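Local coordinates for protein-S-isoprenylcysteine O-methyltransferase (Tribolium castaneum, PDB 5V7P), which methylates the C-terminal carboxylate of isoprenylated cysteine residues on proteins, using S-adenosyl-L-methionine as methyl donor, at residues Thr175-Phe184 with Asp195-Tyr204. Sequence-based numbering, arbitrary orientation.
With SAH (S-adenosyl-L-homocysteine), chain C; MPG ([(Z)-octadec-9-enyl] (2R)-2,3-bis(oxidanyl)propanoate), chain B.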
loop_
_atom_site.group_PDB
_atom_site.type_symbol
_atom_site.label_atom_id
_atom_site.label_comp_id
_atom_site.label_asym_id
_atom_site.label_seq_id
_atom_site.Cartn_x
_atom_site.Cartn_y
_atom_site.Cartn_z
ATOM N N THR A 175 0.720 -4.656 -15.059
ATOM C CA THR A 175 0.762 -5.901 -15.818
ATOM C C THR A 175 0.758 -7.104 -14.887
ATOM O O THR A 175 0.046 -8.085 -15.131
ATOM C CB THR A 175 1.993 -5.930 -16.723
ATOM O OG1 THR A 175 3.173 -5.704 -15.945
ATOM C CG2 THR A 175 1.880 -4.873 -17.807
ATOM N N ALA A 176 1.544 -7.046 -13.810
ATOM C CA ALA A 176 1.560 -8.142 -12.848
ATOM C C ALA A 176 0.172 -8.387 -12.268
ATOM O O ALA A 176 -0.266 -9.538 -12.153
ATOM C CB ALA A 176 2.562 -7.843 -11.732
ATOM N N ILE A 177 -0.539 -7.317 -11.901
ATOM C CA ILE A 177 -1.876 -7.472 -11.334
ATOM C C ILE A 177 -2.804 -8.134 -12.344
ATOM O O ILE A 177 -3.596 -9.019 -11.998
ATOM C CB ILE A 177 -2.425 -6.109 -10.869
ATOM C CG1 ILE A 177 -1.521 -5.520 -9.783
ATOM C CG2 ILE A 177 -3.852 -6.254 -10.342
ATOM C CD1 ILE A 177 -1.869 -4.098 -9.379
ATOM N N LEU A 178 -2.724 -7.716 -13.610
ATOM C CA LEU A 178 -3.538 -8.335 -14.651
ATOM C C LEU A 178 -3.137 -9.787 -14.875
ATOM O O LEU A 178 -3.999 -10.654 -15.058
ATOM C CB LEU A 178 -3.415 -7.540 -15.950
ATOM C CG LEU A 178 -4.249 -6.261 -16.040
ATOM C CD1 LEU A 178 -3.444 -5.120 -16.649
ATOM C CD2 LEU A 178 -5.506 -6.516 -16.856
ATOM N N THR A 179 -1.832 -10.073 -14.861
ATOM C CA THR A 179 -1.367 -11.435 -15.099
ATOM C C THR A 179 -1.762 -12.361 -13.956
ATOM O O THR A 179 -2.111 -13.524 -14.183
ATOM C CB THR A 179 0.148 -11.441 -15.294
ATOM O OG1 THR A 179 0.501 -10.519 -16.332
ATOM C CG2 THR A 179 0.642 -12.830 -15.674
ATOM N N ALA A 180 -1.711 -11.865 -12.719
ATOM C CA ALA A 180 -2.079 -12.672 -11.564
ATOM C C ALA A 180 -3.583 -12.866 -11.439
ATOM O O ALA A 180 -4.016 -13.818 -10.783
ATOM C CB ALA A 180 -1.540 -12.031 -10.286
ATOM N N GLY A 181 -4.380 -11.987 -12.036
ATOM C CA GLY A 181 -5.820 -12.156 -11.988
ATOM C C GLY A 181 -6.339 -12.093 -10.569
ATOM O O GLY A 181 -5.898 -11.277 -9.752
ATOM N N SER A 182 -7.292 -12.974 -10.261
ATOM C CA SER A 182 -7.821 -13.066 -8.907
ATOM C C SER A 182 -6.821 -13.658 -7.920
ATOM O O SER A 182 -7.125 -13.712 -6.723
ATOM C CB SER A 182 -9.108 -13.893 -8.906
ATOM O OG SER A 182 -8.921 -15.133 -9.565
ATOM N N ASN A 183 -5.651 -14.107 -8.378
ATOM C CA ASN A 183 -4.599 -14.538 -7.468
ATOM C C ASN A 183 -3.866 -13.369 -6.824
ATOM O O ASN A 183 -3.139 -13.577 -5.846
ATOM C CB ASN A 183 -3.589 -15.425 -8.201
ATOM C CG ASN A 183 -4.248 -16.568 -8.943
ATOM O OD1 ASN A 183 -4.658 -17.559 -8.340
ATOM N ND2 ASN A 183 -4.346 -16.440 -10.263
ATOM N N PHE A 184 -4.028 -12.156 -7.348
ATOM C CA PHE A 184 -3.459 -10.974 -6.723
ATOM C C PHE A 184 -4.321 -10.546 -5.542
ATOM O O PHE A 184 -5.518 -10.842 -5.479
ATOM C CB PHE A 184 -3.350 -9.826 -7.731
ATOM C CG PHE A 184 -2.542 -8.655 -7.238
ATOM C CD1 PHE A 184 -1.165 -8.634 -7.389
ATOM C CD2 PHE A 184 -3.159 -7.576 -6.622
ATOM C CE1 PHE A 184 -0.419 -7.563 -6.936
ATOM C CE2 PHE A 184 -2.414 -6.502 -6.166
ATOM C CZ PHE A 184 -1.043 -6.496 -6.325
ATOM N N ASP A 195 -9.547 -21.488 -5.178
ATOM C CA ASP A 195 -9.300 -21.089 -6.558
ATOM C C ASP A 195 -7.922 -20.466 -6.741
ATOM O O ASP A 195 -7.623 -19.957 -7.827
ATOM C CB ASP A 195 -10.373 -20.104 -7.024
ATOM C CG ASP A 195 -10.386 -18.830 -6.207
ATOM O OD1 ASP A 195 -10.496 -18.920 -4.966
ATOM O OD2 ASP A 195 -10.268 -17.740 -6.805
ATOM N N HIS A 196 -7.079 -20.492 -5.715
ATOM C CA HIS A 196 -5.769 -19.859 -5.783
ATOM C C HIS A 196 -4.785 -20.801 -6.468
ATOM O O HIS A 196 -4.545 -21.915 -5.988
ATOM C CB HIS A 196 -5.291 -19.495 -4.379
ATOM C CG HIS A 196 -4.069 -18.633 -4.360
ATOM N ND1 HIS A 196 -3.472 -18.219 -3.189
ATOM C CD2 HIS A 196 -3.332 -18.104 -5.365
ATOM C CE1 HIS A 196 -2.420 -17.476 -3.474
ATOM N NE2 HIS A 196 -2.312 -17.391 -4.787
ATOM N N VAL A 197 -4.217 -20.355 -7.587
ATOM C CA VAL A 197 -3.278 -21.154 -8.361
ATOM C C VAL A 197 -1.962 -20.396 -8.464
ATOM O O VAL A 197 -1.896 -19.178 -8.279
ATOM C CB VAL A 197 -3.819 -21.494 -9.765
ATOM C CG1 VAL A 197 -5.074 -22.350 -9.657
ATOM C CG2 VAL A 197 -4.102 -20.223 -10.562
ATOM N N LEU A 198 -0.903 -21.141 -8.761
ATOM C CA LEU A 198 0.419 -20.553 -8.911
ATOM C C LEU A 198 0.576 -19.951 -10.301
ATOM O O LEU A 198 0.188 -20.552 -11.306
ATOM C CB LEU A 198 1.501 -21.603 -8.663
ATOM C CG LEU A 198 2.951 -21.139 -8.812
ATOM C CD1 LEU A 198 3.256 -19.966 -7.891
ATOM C CD2 LEU A 198 3.904 -22.295 -8.538
ATOM N N VAL A 199 1.154 -18.756 -10.349
ATOM C CA VAL A 199 1.352 -17.998 -11.579
ATOM C C VAL A 199 2.850 -17.937 -11.837
ATOM O O VAL A 199 3.612 -17.451 -10.991
ATOM C CB VAL A 199 0.753 -16.585 -11.480
ATOM C CG1 VAL A 199 0.954 -15.819 -12.787
ATOM C CG2 VAL A 199 -0.727 -16.656 -11.117
ATOM N N THR A 200 3.273 -18.435 -13.002
ATOM C CA THR A 200 4.683 -18.460 -13.370
ATOM C C THR A 200 4.926 -17.937 -14.781
ATOM O O THR A 200 6.060 -18.013 -15.269
ATOM C CB THR A 200 5.247 -19.882 -13.253
ATOM O OG1 THR A 200 4.527 -20.757 -14.129
ATOM C CG2 THR A 200 5.127 -20.395 -11.826
ATOM N N HIS A 201 3.902 -17.414 -15.446
ATOM C CA HIS A 201 4.020 -16.928 -16.811
ATOM C C HIS A 201 3.982 -15.406 -16.833
ATOM O O HIS A 201 3.689 -14.750 -15.829
ATOM C CB HIS A 201 2.903 -17.505 -17.688
ATOM C CG HIS A 201 1.533 -17.027 -17.318
ATOM N ND1 HIS A 201 0.823 -17.551 -16.259
ATOM C CD2 HIS A 201 0.739 -16.079 -17.870
ATOM C CE1 HIS A 201 -0.347 -16.943 -16.172
ATOM N NE2 HIS A 201 -0.422 -16.046 -17.139
ATOM N N GLY A 202 4.282 -14.849 -18.004
ATOM C CA GLY A 202 4.328 -13.404 -18.135
ATOM C C GLY A 202 5.448 -12.820 -17.295
ATOM O O GLY A 202 6.521 -13.414 -17.143
ATOM N N VAL A 203 5.198 -11.635 -16.733
ATOM C CA VAL A 203 6.197 -10.992 -15.889
ATOM C C VAL A 203 6.558 -11.860 -14.691
ATOM O O VAL A 203 7.618 -11.669 -14.088
ATOM C CB VAL A 203 5.707 -9.598 -15.443
ATOM C CG1 VAL A 203 5.606 -8.667 -16.644
ATOM C CG2 VAL A 203 4.369 -9.690 -14.718
ATOM N N TYR A 204 5.704 -12.821 -14.329
ATOM C CA TYR A 204 6.062 -13.756 -13.270
ATOM C C TYR A 204 7.109 -14.767 -13.716
ATOM O O TYR A 204 7.640 -15.495 -12.872
ATOM C CB TYR A 204 4.812 -14.471 -12.752
ATOM C CG TYR A 204 3.982 -13.582 -11.860
ATOM C CD1 TYR A 204 2.987 -12.768 -12.387
ATOM C CD2 TYR A 204 4.215 -13.531 -10.494
ATOM C CE1 TYR A 204 2.237 -11.939 -11.573
ATOM C CE2 TYR A 204 3.472 -12.711 -9.674
ATOM C CZ TYR A 204 2.487 -11.914 -10.217
ATOM O OH TYR A 204 1.747 -11.093 -9.399
HETATM N N SAH C . 4.206 -10.842 -4.610
HETATM C CA SAH C . 3.492 -10.826 -5.880
HETATM C CB SAH C . 1.992 -10.692 -5.646
HETATM C CG SAH C . 1.592 -9.553 -4.712
HETATM S SD SAH C . -0.170 -9.635 -4.295
HETATM C C SAH C . 3.987 -9.688 -6.770
HETATM O O SAH C . 4.673 -8.773 -6.310
HETATM O OXT SAH C . 3.715 -9.652 -7.971
HETATM C "C5'" SAH C . 0.064 -10.706 -2.847
HETATM C "C4'" SAH C . -0.654 -12.045 -2.960
HETATM O "O4'" SAH C . -0.268 -12.706 -4.148
HETATM C "C3'" SAH C . -0.283 -12.949 -1.793
HETATM O "O3'" SAH C . -1.433 -13.323 -1.070
HETATM C "C2'" SAH C . 0.393 -14.158 -2.406
HETATM O "O2'" SAH C . -0.086 -15.355 -1.835
HETATM C "C1'" SAH C . 0.066 -14.058 -3.894
HETATM N N9 SAH C . 1.179 -14.470 -4.773
HETATM C C8 SAH C . 2.492 -14.083 -4.704
HETATM N N7 SAH C . 3.177 -14.678 -5.705
HETATM C C5 SAH C . 2.319 -15.438 -6.417
HETATM C C6 SAH C . 2.491 -16.249 -7.528
HETATM N N6 SAH C . 3.687 -16.384 -8.093
HETATM N N1 SAH C . 1.403 -16.916 -8.043
HETATM C C2 SAH C . 0.161 -16.780 -7.462
HETATM N N3 SAH C . -0.001 -15.974 -6.357
HETATM C C4 SAH C . 1.062 -15.315 -5.845
HETATM C C2 MPG B . -1.679 -9.365 -19.037
HETATM C C3 MPG B . -1.096 -8.723 -20.297
HETATM C C4 MPG B . -0.758 -7.257 -20.035
HETATM C C5 MPG B . 0.304 -6.807 -21.035
HETATM C C6 MPG B . 0.276 -5.285 -21.177
HETATM C C7 MPG B . 1.529 -4.825 -21.920
HETATM C C8 MPG B . 1.808 -3.357 -21.607
HETATM C C9 MPG B . 2.372 -2.679 -22.855
HETATM C C10 MPG B . 2.294 -1.376 -23.036
HETATM C C11 MPG B . 1.631 -0.459 -22.005
HETATM C C12 MPG B . 2.083 0.984 -22.225
HETATM C C13 MPG B . 0.899 1.930 -22.037
HETATM C C14 MPG B . 1.411 3.364 -21.925
HETATM O O1 MPG B . -3.038 -11.278 -18.596
HETATM C C1 MPG B . -2.981 -10.099 -19.351
HETATM C CXD MPG B . -4.557 -13.296 -18.388
HETATM O O2 MPG B . -5.501 -13.622 -17.407
HETATM C C21 MPG B . -3.238 -14.004 -18.088
HETATM O O3 MPG B . -3.491 -15.314 -17.658
HETATM O O4 MPG B . -5.239 -11.052 -18.204
HETATM C CX3 MPG B . -4.326 -11.787 -18.386
HETATM O O HOH W 1 2.775 -10.589 -17.763
HETATM O O HOH W 2 -7.350 -17.278 -7.735
#
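Asn183 carries the polar part of this contact, its amide clamped at both ends. OD1 accepts a nearly straight hydrogen bond from Val197 N (2.9 Å, 171°), while ND2 donates to Ala180 O at the end of helix 156-180, a carbonyl that also accepts Asn183 N, from the opposite face of its plane. With CG beside the backbone N (chi1 -52°), the amide crosses the His196 ring, planes 29° apart, and OD1 lies at the ring's edge, 3.3 Å from CD2. The same ring gives NE2 to SAH N3 in an almost linear bond, and Val199 pairs its backbone N and O with N1 and N6 of the adenine. The contact thus joins the end, probably cytoplasmic, of helix 156-180 to the cofactor-binding loop of the isoprenylcysteine carboxyl methyltransferase family. Without this amide, as with an alanine here, Val197 N is likely to lose its acceptor, and the loop its direct hydrogen bond to the helix end. Farther along, small residues make room for Tyr204: Ala176 O lies in the plane of its ring, 3.5 Å from CE1, and Ala180 CB packs 3.5 Å from OH, which bonds weakly to SAH OXT. Thr179 suits both surroundings: its methyl CG2 touches His201 NE2, itself hydrogen-bonded to MPG O3, at 3.7 Å as the two side chains slide past each other, while OG1 bonds to Thr175 O and, through a water, to Val203 N.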